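Local structure of cytoplasmic Protein STM1381 (Salmonella enterica subsp. enterica serovar Typhimurium, 3SOZ) at residues His167-Pro172 and Leu243-Lys248; Glu175-Leu180 and Leu230-Tyr235; Cys214-Asp219 and Thr237-Val242. The protein is of unknown function but belongs to the class I glutamine amidotransferase-like family, whose members need not all be amidotransferases. All blocks are in the same frame, centred on the assembly; numbering follows the deposited sequence.

Contact 1: His167-Pro172 and Leu243-Lys248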
loop_
_atom_site.group_PDB
_atom_site.type_symbol
_atom_site.label_atom_id
_atom_site.label_comp_id
_atom_site.label_asym_id
_atom_site.label_seq_id
_atom_site.Cartn_x
_atom_site.Cartn_y
_atom_site.Cartn_z
ATOM N N HIS A 167 2.141 14.330 -35.480
ATOM C CA HIS A 167 2.858 15.163 -34.496
ATOM C C HIS A 167 4.367 15.171 -34.703
ATOM O O HIS A 167 4.975 14.203 -35.167
ATOM C CB HIS A 167 2.534 14.721 -33.058
ATOM C CG HIS A 167 2.815 15.756 -32.011
ATOM N ND1 HIS A 167 4.093 16.099 -31.623
ATOM C CD2 HIS A 167 1.977 16.482 -31.232
ATOM C CE1 HIS A 167 4.028 17.024 -30.682
ATOM N NE2 HIS A 167 2.754 17.275 -30.425
ATOM N N VAL A 168 4.952 16.294 -34.332
ATOM C CA VAL A 168 6.355 16.534 -34.501
ATOM C C VAL A 168 7.197 15.487 -33.770
ATOM O O VAL A 168 8.214 15.035 -34.294
ATOM C CB VAL A 168 6.722 17.943 -34.009
ATOM C CG1 VAL A 168 7.852 18.506 -34.849
ATOM C CG2 VAL A 168 5.502 18.875 -34.090
ATOM N N ILE A 169 6.771 15.092 -32.569
ATOM C CA ILE A 169 7.544 14.149 -31.741
ATOM C C ILE A 169 7.609 12.790 -32.417
ATOM O O ILE A 169 8.630 12.097 -32.351
ATOM C CB ILE A 169 6.927 13.988 -30.322
ATOM C CG1 ILE A 169 6.975 15.314 -29.561
ATOM C CG2 ILE A 169 7.642 12.913 -29.520
ATOM C CD1 ILE A 169 5.866 15.470 -28.542
ATOM N N THR A 170 6.524 12.475 -33.116
ATOM C CA THR A 170 6.168 11.141 -33.555
ATOM C C THR A 170 6.483 10.854 -35.031
ATOM O O THR A 170 6.402 9.697 -35.473
ATOM C CB THR A 170 4.657 10.926 -33.284
ATOM O OG1 THR A 170 4.449 9.656 -32.671
ATOM C CG2 THR A 170 3.799 11.063 -34.557
ATOM N N GLN A 171 6.830 11.888 -35.806
ATOM C CA GLN A 171 7.065 11.678 -37.256
ATOM C C GLN A 171 8.229 10.716 -37.509
ATOM O O GLN A 171 8.014 9.632 -38.071
ATOM C CB GLN A 171 7.218 12.996 -38.070
ATOM C CG GLN A 171 5.910 13.836 -38.337
ATOM C CD GLN A 171 4.552 13.040 -38.442
ATOM O OE1 GLN A 171 3.545 13.570 -38.961
ATOM N NE2 GLN A 171 4.521 11.800 -37.918
ATOM N N PRO A 172 9.436 11.079 -37.023
ATOM C CA PRO A 172 10.704 10.444 -37.415
ATOM C C PRO A 172 10.827 8.910 -37.244
ATOM O O PRO A 172 11.846 8.333 -37.673
ATOM C CB PRO A 172 11.741 11.173 -36.534
ATOM C CG PRO A 172 11.046 12.447 -36.098
ATOM C CD PRO A 172 9.640 12.048 -35.928
ATOM N N LEU A 243 10.394 18.016 -25.092
ATOM C CA LEU A 243 10.688 19.235 -24.386
ATOM C C LEU A 243 10.323 20.452 -25.231
ATOM O O LEU A 243 9.467 21.228 -24.840
ATOM C CB LEU A 243 12.158 19.233 -23.977
ATOM C CG LEU A 243 12.486 18.893 -22.515
ATOM C CD1 LEU A 243 11.390 18.112 -21.791
ATOM C CD2 LEU A 243 13.781 18.143 -22.475
ATOM N N HIS A 244 10.932 20.607 -26.403
ATOM C CA HIS A 244 10.486 21.657 -27.323
ATOM C C HIS A 244 8.949 21.712 -27.444
ATOM O O HIS A 244 8.374 22.781 -27.369
ATOM C CB HIS A 244 11.190 21.587 -28.693
ATOM C CG HIS A 244 12.654 21.931 -28.642
ATOM N ND1 HIS A 244 13.633 21.132 -29.204
ATOM C CD2 HIS A 244 13.306 22.985 -28.088
ATOM C CE1 HIS A 244 14.821 21.683 -29.009
ATOM N NE2 HIS A 244 14.650 22.809 -28.333
ATOM N N THR A 245 8.278 20.579 -27.560
ATOM C CA THR A 245 6.814 20.597 -27.618
ATOM C C THR A 245 6.141 21.307 -26.427
ATOM O O THR A 245 5.114 21.972 -26.604
ATOM C CB THR A 245 6.254 19.195 -27.766
ATOM O OG1 THR A 245 6.981 18.532 -28.797
ATOM C CG2 THR A 245 4.784 19.209 -28.118
ATOM N N ILE A 246 6.711 21.179 -25.226
ATOM C CA ILE A 246 6.148 21.867 -24.047
ATOM C C ILE A 246 6.799 23.214 -23.676
ATOM O O ILE A 246 6.413 23.808 -22.667
ATOM C CB ILE A 246 6.085 20.970 -22.757
ATOM C CG1 ILE A 246 7.467 20.481 -22.352
ATOM C CG2 ILE A 246 5.112 19.835 -22.914
ATOM C CD1 ILE A 246 7.526 20.084 -20.912
ATOM N N LYS A 247 7.765 23.688 -24.468
ATOM C CA LYS A 247 8.387 25.006 -24.226
ATOM C C LYS A 247 7.334 26.107 -24.028
ATOM O O LYS A 247 6.388 26.237 -24.824
ATOM C CB LYS A 247 9.368 25.401 -25.338
ATOM C CG LYS A 247 10.292 26.550 -24.962
ATOM C CD LYS A 247 10.879 27.211 -26.194
ATOM C CE LYS A 247 11.889 28.305 -25.826
ATOM N NZ LYS A 247 12.618 28.833 -27.029
ATOM N N LYS A 248 7.518 26.888 -22.960
ATOM C CA LYS A 248 6.477 27.813 -22.476
ATOM C C LYS A 248 6.143 29.030 -23.398
ATOM O O LYS A 248 6.674 30.153 -23.290
ATOM C CB LYS A 248 6.711 28.212 -20.998
ATOM C CG LYS A 248 7.765 29.279 -20.702
ATOM C CD LYS A 248 7.301 30.143 -19.500
ATOM C CE LYS A 248 8.468 30.795 -18.756
ATOM N NZ LYS A 248 8.146 30.868 -17.296
ATOM O OXT LYS A 248 5.293 28.891 -24.298
#
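Ile169 and Thr245 bring the two backbones closest, with their CA atoms 7.7 Å apart. Residues 167-172 form an irregular turn in the loop between strands 157-162 and 175-187, whereas 243-248 carries the last part of helix 235-246 and the C-terminal tail. The loop turns tightly, with Thr170 N bonding back to the carbonyl oxygen of His167.

The contact is a small example of a loop packing on a helix through one central residue, here Thr245, whose two branches meet different partners. Its methyl, CG2, reaches the edge of the His167 imidazole near the ring plane, 3.5 Å from CE1. The hydroxyl branch lies against Ile169, with OG1 3.3 Å from both CG1 and CD1 of that isoleucine. This is van der Waals contact only; the polar partner of Thr245 OG1 is the carbonyl oxygen of Asn241, one helical turn earlier. With OG1 beside the backbone N (chi1 -47°), the hydroxyl can reach that carbonyl while still lying against Ile169, and CG2 points to the imidazole. The ring of His167 is held by its own turn: Ile169 N donates to His167 ND1 over 3.0 Å, nearly straight at 176° and in the ring plane. That bond helps to hold the rotation of the imidazole, with its CE1-NE2 edge toward the threonine methyl.

Around this meeting point, His167 and Ile169 touch Leu194 of strand 192-197, Ile169 also reaches Leu203 of strand 200-208 and Phe238 of the helix, and Thr245 rests on Met205, so the loop packs against both helix 235-246 and strands 192-197 and 200-208.

Contact 2: Glu175-Leu180 and Leu230-Tyr235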
loop_
_atom_site.group_PDB
_atom_site.type_symbol
_atom_site.label_atom_id
_atom_site.label_comp_id
_atom_site.label_asym_id
_atom_site.label_seq_id
_atom_site.Cartn_x
_atom_site.Cartn_y
_atom_site.Cartn_z
ATOM N N GLU A 175 8.084 2.399 -35.571
ATOM C CA GLU A 175 8.286 1.240 -34.702
ATOM C C GLU A 175 9.129 1.597 -33.456
ATOM O O GLU A 175 10.207 2.231 -33.543
ATOM C CB GLU A 175 8.893 0.085 -35.519
ATOM C CG GLU A 175 9.848 -0.877 -34.751
ATOM C CD GLU A 175 9.814 -2.329 -35.268
ATOM O OE1 GLU A 175 8.705 -2.818 -35.646
ATOM O OE2 GLU A 175 10.898 -2.976 -35.262
ATOM N N TRP A 176 8.605 1.207 -32.297
ATOM C CA TRP A 176 9.234 1.485 -30.997
ATOM C C TRP A 176 10.121 0.337 -30.509
ATOM O O TRP A 176 9.848 -0.839 -30.800
ATOM C CB TRP A 176 8.147 1.706 -29.963
ATOM C CG TRP A 176 7.532 3.077 -29.965
ATOM C CD1 TRP A 176 6.486 3.516 -30.736
ATOM C CD2 TRP A 176 7.881 4.171 -29.106
ATOM N NE1 TRP A 176 6.172 4.818 -30.418
ATOM C CE2 TRP A 176 7.014 5.247 -29.424
ATOM C CE3 TRP A 176 8.839 4.349 -28.086
ATOM C CZ2 TRP A 176 7.084 6.491 -28.759
ATOM C CZ3 TRP A 176 8.918 5.597 -27.442
ATOM C CH2 TRP A 176 8.042 6.642 -27.778
ATOM N N PRO A 177 11.185 0.660 -29.747
ATOM C CA PRO A 177 11.913 -0.452 -29.106
ATOM C C PRO A 177 11.082 -0.974 -27.925
ATOM O O PRO A 177 10.170 -0.263 -27.449
ATOM C CB PRO A 177 13.211 0.187 -28.631
ATOM C CG PRO A 177 13.044 1.704 -28.887
ATOM C CD PRO A 177 11.658 1.980 -29.289
ATOM N N PRO A 178 11.343 -2.220 -27.474
ATOM C CA PRO A 178 10.483 -2.709 -26.395
ATOM C C PRO A 178 10.794 -2.021 -25.049
ATOM O O PRO A 178 11.937 -1.699 -24.760
ATOM C CB PRO A 178 10.823 -4.198 -26.339
ATOM C CG PRO A 178 12.246 -4.243 -26.794
ATOM C CD PRO A 178 12.360 -3.223 -27.863
ATOM N N LEU A 179 9.766 -1.790 -24.246
ATOM C CA LEU A 179 9.952 -1.307 -22.878
ATOM C C LEU A 179 9.523 -2.454 -21.963
ATOM O O LEU A 179 8.680 -3.250 -22.374
ATOM C CB LEU A 179 9.111 -0.046 -22.642
ATOM C CG LEU A 179 9.472 1.182 -23.492
ATOM C CD1 LEU A 179 8.327 2.135 -23.508
ATOM C CD2 LEU A 179 10.709 1.908 -23.029
ATOM N N LEU A 180 10.079 -2.517 -20.743
ATOM C CA LEU A 180 9.789 -3.590 -19.797
ATOM C C LEU A 180 8.679 -3.323 -18.761
ATOM O O LEU A 180 8.369 -4.203 -17.920
ATOM C CB LEU A 180 11.059 -4.046 -19.116
ATOM C CG LEU A 180 12.171 -4.495 -20.055
ATOM C CD1 LEU A 180 13.306 -5.102 -19.260
ATOM C CD2 LEU A 180 11.603 -5.531 -20.961
ATOM N N LEU A 230 17.470 2.818 -24.732
ATOM C CA LEU A 230 18.570 3.782 -24.589
ATOM C C LEU A 230 19.536 3.782 -25.775
ATOM O O LEU A 230 20.271 4.756 -25.993
ATOM C CB LEU A 230 19.403 3.538 -23.293
ATOM C CG LEU A 230 18.791 3.478 -21.879
ATOM C CD1 LEU A 230 19.884 3.180 -20.836
ATOM C CD2 LEU A 230 18.029 4.745 -21.498
ATOM N N GLN A 231 19.598 2.680 -26.507
ATOM C CA GLN A 231 20.496 2.630 -27.649
ATOM C C GLN A 231 19.770 2.919 -28.949
ATOM O O GLN A 231 20.399 2.998 -29.981
ATOM C CB GLN A 231 21.203 1.301 -27.730
ATOM C CG GLN A 231 22.053 0.944 -26.530
ATOM C CD GLN A 231 22.258 -0.573 -26.471
ATOM O OE1 GLN A 231 22.973 -1.059 -25.614
ATOM N NE2 GLN A 231 21.627 -1.322 -27.389
ATOM N N TRP A 232 18.450 3.080 -28.883
ATOM C CA TRP A 232 17.628 3.547 -29.997
ATOM C C TRP A 232 18.269 4.696 -30.769
ATOM O O TRP A 232 19.000 5.497 -30.184
ATOM C CB TRP A 232 16.331 4.055 -29.429
ATOM C CG TRP A 232 15.208 4.063 -30.348
ATOM C CD1 TRP A 232 15.085 3.359 -31.510
ATOM C CD2 TRP A 232 13.979 4.771 -30.164
ATOM N NE1 TRP A 232 13.851 3.599 -32.071
ATOM C CE2 TRP A 232 13.152 4.465 -31.272
ATOM C CE3 TRP A 232 13.490 5.633 -29.168
ATOM C CZ2 TRP A 232 11.843 4.989 -31.410
ATOM C CZ3 TRP A 232 12.170 6.155 -29.305
ATOM C CH2 TRP A 232 11.372 5.826 -30.416
ATOM N N GLU A 233 18.001 4.794 -32.072
ATOM C CA GLU A 233 18.574 5.902 -32.840
ATOM C C GLU A 233 17.830 7.179 -32.459
ATOM O O GLU A 233 18.431 8.234 -32.243
ATOM C CB GLU A 233 18.503 5.649 -34.348
ATOM C CG GLU A 233 19.486 6.549 -35.165
ATOM C CD GLU A 233 18.833 7.182 -36.428
ATOM O OE1 GLU A 233 19.214 8.337 -36.789
ATOM O OE2 GLU A 233 17.936 6.526 -37.039
ATOM N N HIS A 234 16.518 7.028 -32.318
ATOM C CA HIS A 234 15.600 8.132 -32.076
ATOM C C HIS A 234 15.505 8.595 -30.616
ATOM O O HIS A 234 14.742 9.508 -30.300
ATOM C CB HIS A 234 14.225 7.770 -32.642
ATOM C CG HIS A 234 14.238 7.485 -34.119
ATOM N ND1 HIS A 234 14.503 8.457 -35.064
ATOM C CD2 HIS A 234 14.035 6.333 -34.808
ATOM C CE1 HIS A 234 14.458 7.914 -36.270
ATOM N NE2 HIS A 234 14.172 6.627 -36.142
ATOM N N TYR A 235 16.316 7.997 -29.744
ATOM C CA TYR A 235 16.214 8.239 -28.312
ATOM C C TYR A 235 16.392 9.713 -27.952
ATOM O O TYR A 235 15.455 10.323 -27.447
ATOM C CB TYR A 235 17.173 7.310 -27.521
ATOM C CG TYR A 235 17.102 7.453 -25.994
ATOM C CD1 TYR A 235 16.034 6.924 -25.267
ATOM C CD2 TYR A 235 18.112 8.118 -25.287
ATOM C CE1 TYR A 235 15.968 7.059 -23.879
ATOM C CE2 TYR A 235 18.049 8.270 -23.896
ATOM C CZ TYR A 235 16.984 7.735 -23.198
ATOM O OH TYR A 235 16.933 7.881 -21.831
#
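Trp232 lays its indole across Pro177; the tryptophan carries its side of the contact, and the proline is its largest partner on strand 175-187. The tryptophan CG stands anti to its backbone N (chi1 -157°), which swings the ring out over the strand. Pro177 CG sits above the five-membered ring, 3.4 Å from its centroid and 9° off the normal, a clear CH-pi contact. Pro177 CD continues the cover onto the six-membered part, 3.5 Å from Trp232 CE2. On the opposite face of the indole lies CB of His234, so the indole lies between the proline ring and that one carbon of the histidine.

Beyond the proline, Trp232 CH2 comes over one face of Trp176, towards its rim, 3.7 Å from CE3. The two six-membered rings are inclined at 34°, an oblique meeting. The indole NH of Trp176 is satisfied by Asn162 OD1.

Phe173 meets both tryptophans, and Phe229 touches Trp176 and Pro177. The arrangement is a proline-tryptophan CH-pi packing inside an aromatic cluster, here joining a strand of the mixed sheet to the loop that leads into helix 235-246.

Contact 3: Cys214-Asp219 and Thr237-Val242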
loop_
_atom_site.group_PDB
_atom_site.type_symbol
_atom_site.label_atom_id
_atom_site.label_comp_id
_atom_site.label_asym_id
_atom_site.label_seq_id
_atom_site.Cartn_x
_atom_site.Cartn_y
_atom_site.Cartn_z
ATOM N N CYS A 214 2.990 17.104 -20.316
ATOM C CA CYS A 214 3.236 15.826 -20.951
ATOM C C CYS A 214 3.538 14.710 -19.924
ATOM O O CYS A 214 4.298 14.903 -18.967
ATOM C CB CYS A 214 4.360 15.992 -21.969
ATOM S SG CYS A 214 4.820 14.521 -22.847
ATOM N N CYS A 215 2.898 13.563 -20.140
ATOM C CA CYS A 215 3.116 12.348 -19.390
ATOM C C CYS A 215 3.661 11.275 -20.295
ATOM O O CYS A 215 3.102 10.990 -21.352
ATOM C CB CYS A 215 1.815 11.853 -18.830
ATOM S SG CYS A 215 1.229 12.945 -17.583
ATOM N N PHE A 216 4.762 10.683 -19.870
ATOM C CA PHE A 216 5.323 9.545 -20.543
ATOM C C PHE A 216 5.224 8.387 -19.550
ATOM O O PHE A 216 5.725 8.490 -18.428
ATOM C CB PHE A 216 6.775 9.844 -20.972
ATOM C CG PHE A 216 7.445 8.689 -21.624
ATOM C CD1 PHE A 216 7.176 8.375 -22.952
ATOM C CD2 PHE A 216 8.283 7.858 -20.893
ATOM C CE1 PHE A 216 7.769 7.260 -23.543
ATOM C CE2 PHE A 216 8.876 6.753 -21.482
ATOM C CZ PHE A 216 8.619 6.453 -22.800
ATOM N N ALA A 217 4.570 7.300 -19.953
ATOM C CA ALA A 217 4.107 6.267 -19.001
ATOM C C ALA A 217 5.153 5.247 -18.585
ATOM O O ALA A 217 4.837 4.327 -17.828
ATOM C CB ALA A 217 2.885 5.545 -19.519
ATOM N N SER A 218 6.379 5.406 -19.070
ATOM C CA SER A 218 7.425 4.435 -18.816
ATOM C C SER A 218 8.599 5.195 -18.273
ATOM O O SER A 218 8.459 6.345 -17.894
ATOM C CB SER A 218 7.809 3.679 -20.083
ATOM O OG SER A 218 8.627 2.557 -19.800
ATOM N N ASP A 219 9.742 4.553 -18.206
ATOM C CA ASP A 219 10.868 5.110 -17.508
ATOM C C ASP A 219 11.873 5.459 -18.585
ATOM O O ASP A 219 12.027 4.746 -19.566
ATOM C CB ASP A 219 11.457 4.059 -16.561
ATOM C CG ASP A 219 12.328 4.654 -15.441
ATOM O OD1 ASP A 219 13.099 5.613 -15.625
ATOM O OD2 ASP A 219 12.271 4.109 -14.334
ATOM N N THR A 237 16.737 12.678 -29.792
ATOM C CA THR A 237 15.795 13.528 -30.483
ATOM C C THR A 237 14.390 13.372 -29.900
ATOM O O THR A 237 13.612 14.333 -29.839
ATOM C CB THR A 237 15.791 13.192 -32.001
ATOM O OG1 THR A 237 17.095 13.459 -32.536
ATOM C CG2 THR A 237 14.748 14.019 -32.753
ATOM N N PHE A 238 14.047 12.166 -29.482
ATOM C CA PHE A 238 12.703 11.980 -29.015
ATOM C C PHE A 238 12.426 12.855 -27.794
ATOM O O PHE A 238 11.335 13.403 -27.669
ATOM C CB PHE A 238 12.420 10.526 -28.692
ATOM C CG PHE A 238 11.244 10.341 -27.806
ATOM C CD1 PHE A 238 9.960 10.353 -28.334
ATOM C CD2 PHE A 238 11.414 10.167 -26.433
ATOM C CE1 PHE A 238 8.853 10.181 -27.519
ATOM C CE2 PHE A 238 10.306 10.003 -25.600
ATOM C CZ PHE A 238 9.022 10.001 -26.143
ATOM N N TRP A 239 13.400 12.968 -26.892
ATOM C CA TRP A 239 13.185 13.728 -25.661
ATOM C C TRP A 239 13.293 15.219 -25.942
ATOM O O TRP A 239 12.446 16.004 -25.511
ATOM C CB TRP A 239 14.143 13.283 -24.549
ATOM C CG TRP A 239 13.870 11.879 -24.046
ATOM C CD1 TRP A 239 14.645 10.768 -24.234
ATOM C CD2 TRP A 239 12.739 11.446 -23.278
ATOM N NE1 TRP A 239 14.063 9.673 -23.645
ATOM C CE2 TRP A 239 12.894 10.064 -23.047
ATOM C CE3 TRP A 239 11.614 12.093 -22.762
ATOM C CZ2 TRP A 239 11.969 9.323 -22.311
ATOM C CZ3 TRP A 239 10.693 11.356 -22.039
ATOM C CH2 TRP A 239 10.871 9.983 -21.826
ATOM N N CYS A 240 14.313 15.611 -26.695
ATOM C CA CYS A 240 14.399 16.969 -27.164
ATOM C C CYS A 240 13.062 17.430 -27.772
ATOM O O CYS A 240 12.535 18.473 -27.381
ATOM C CB CYS A 240 15.566 17.113 -28.128
ATOM S SG CYS A 240 17.205 16.992 -27.279
ATOM N N ASN A 241 12.482 16.650 -28.673
ATOM C CA ASN A 241 11.188 17.023 -29.221
ATOM C C ASN A 241 10.114 17.146 -28.166
ATOM O O ASN A 241 9.241 18.000 -28.289
ATOM C CB ASN A 241 10.688 16.010 -30.238
ATOM C CG ASN A 241 11.203 16.264 -31.659
ATOM O OD1 ASN A 241 12.376 16.544 -31.892
ATOM N ND2 ASN A 241 10.305 16.106 -32.625
ATOM N N VAL A 242 10.138 16.283 -27.150
ATOM C CA VAL A 242 9.098 16.293 -26.124
ATOM C C VAL A 242 9.163 17.631 -25.384
ATOM O O VAL A 242 8.143 18.273 -25.080
ATOM C CB VAL A 242 9.290 15.138 -25.098
ATOM C CG1 VAL A 242 8.111 15.086 -24.104
ATOM C CG2 VAL A 242 9.401 13.817 -25.804
#
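Contact 3 is a buried apolar packing of a helix on a beta sheet, as in the alpha/beta core of class I glutamine amidotransferase-like proteins. Strand 211-216 pairs in parallel with strand 113-117 on one side and antiparallel with strand 200-208 on the other, and helix 235-246 covers one face of it. The short axes of strand 214-216 and helix 237-242 run nearly antiparallel, at 154°, and approach to 11.5 Å.

The general rule that alternate strand residues face a covering helix is followed plainly: Cys214 and Phe216 point to the helix and Cys215 between them points away. Phe216 is the central side chain. With CG anti to the backbone N (chi1 177°), it turns one face of its ring to two aromatic residues of the helix, Phe238 and Trp239, which both approach from that side. Trp239 meets it edge-to-face, the indole edge directed at the phenyl face with the planes at 75° and the ring centroids 4.9 Å apart. Phe238 adds an offset edge-to-face contact, its CZ lying 4.0 Å from Phe216 CE1. The helix pair is itself packed, since Phe238 CE2 lies over the centre of the Trp239 ring.

The three rings form an aromatic cluster, extended by Tyr235 against Trp239 and by Trp176 against Phe238. Ile117 of strand 113-117 touches both Phe216 and Trp239, and Leu115 lies against Cys214 and Val242. Farther toward the beginning of the strand, the packing passes from rings to smaller apolar groups: the sulfur of Cys214, SG, meets the methyl CG1 of Val242 at 3.6 Å.

In the fold
The three contacts gather round helix 235-246 and the loop before it. Contacts 1 and 3 both use that helix, their centres about 9 Å apart, and touch where Ile169 packs on Phe238; the centre of contact 2 is about 12 Å from that of contact 3 and about 17 Å from that of contact 1. Contacts 2 and 3 reach the same mixed sheet, meeting where Trp176 packs on Phe238. Along the chain, contact 1 closes the longest loop and encloses the other two, whose segments alternate. Contact 2 thus secures the approach to the helix, contact 3 packs its middle on the sheet and contact 1 meets its last turn.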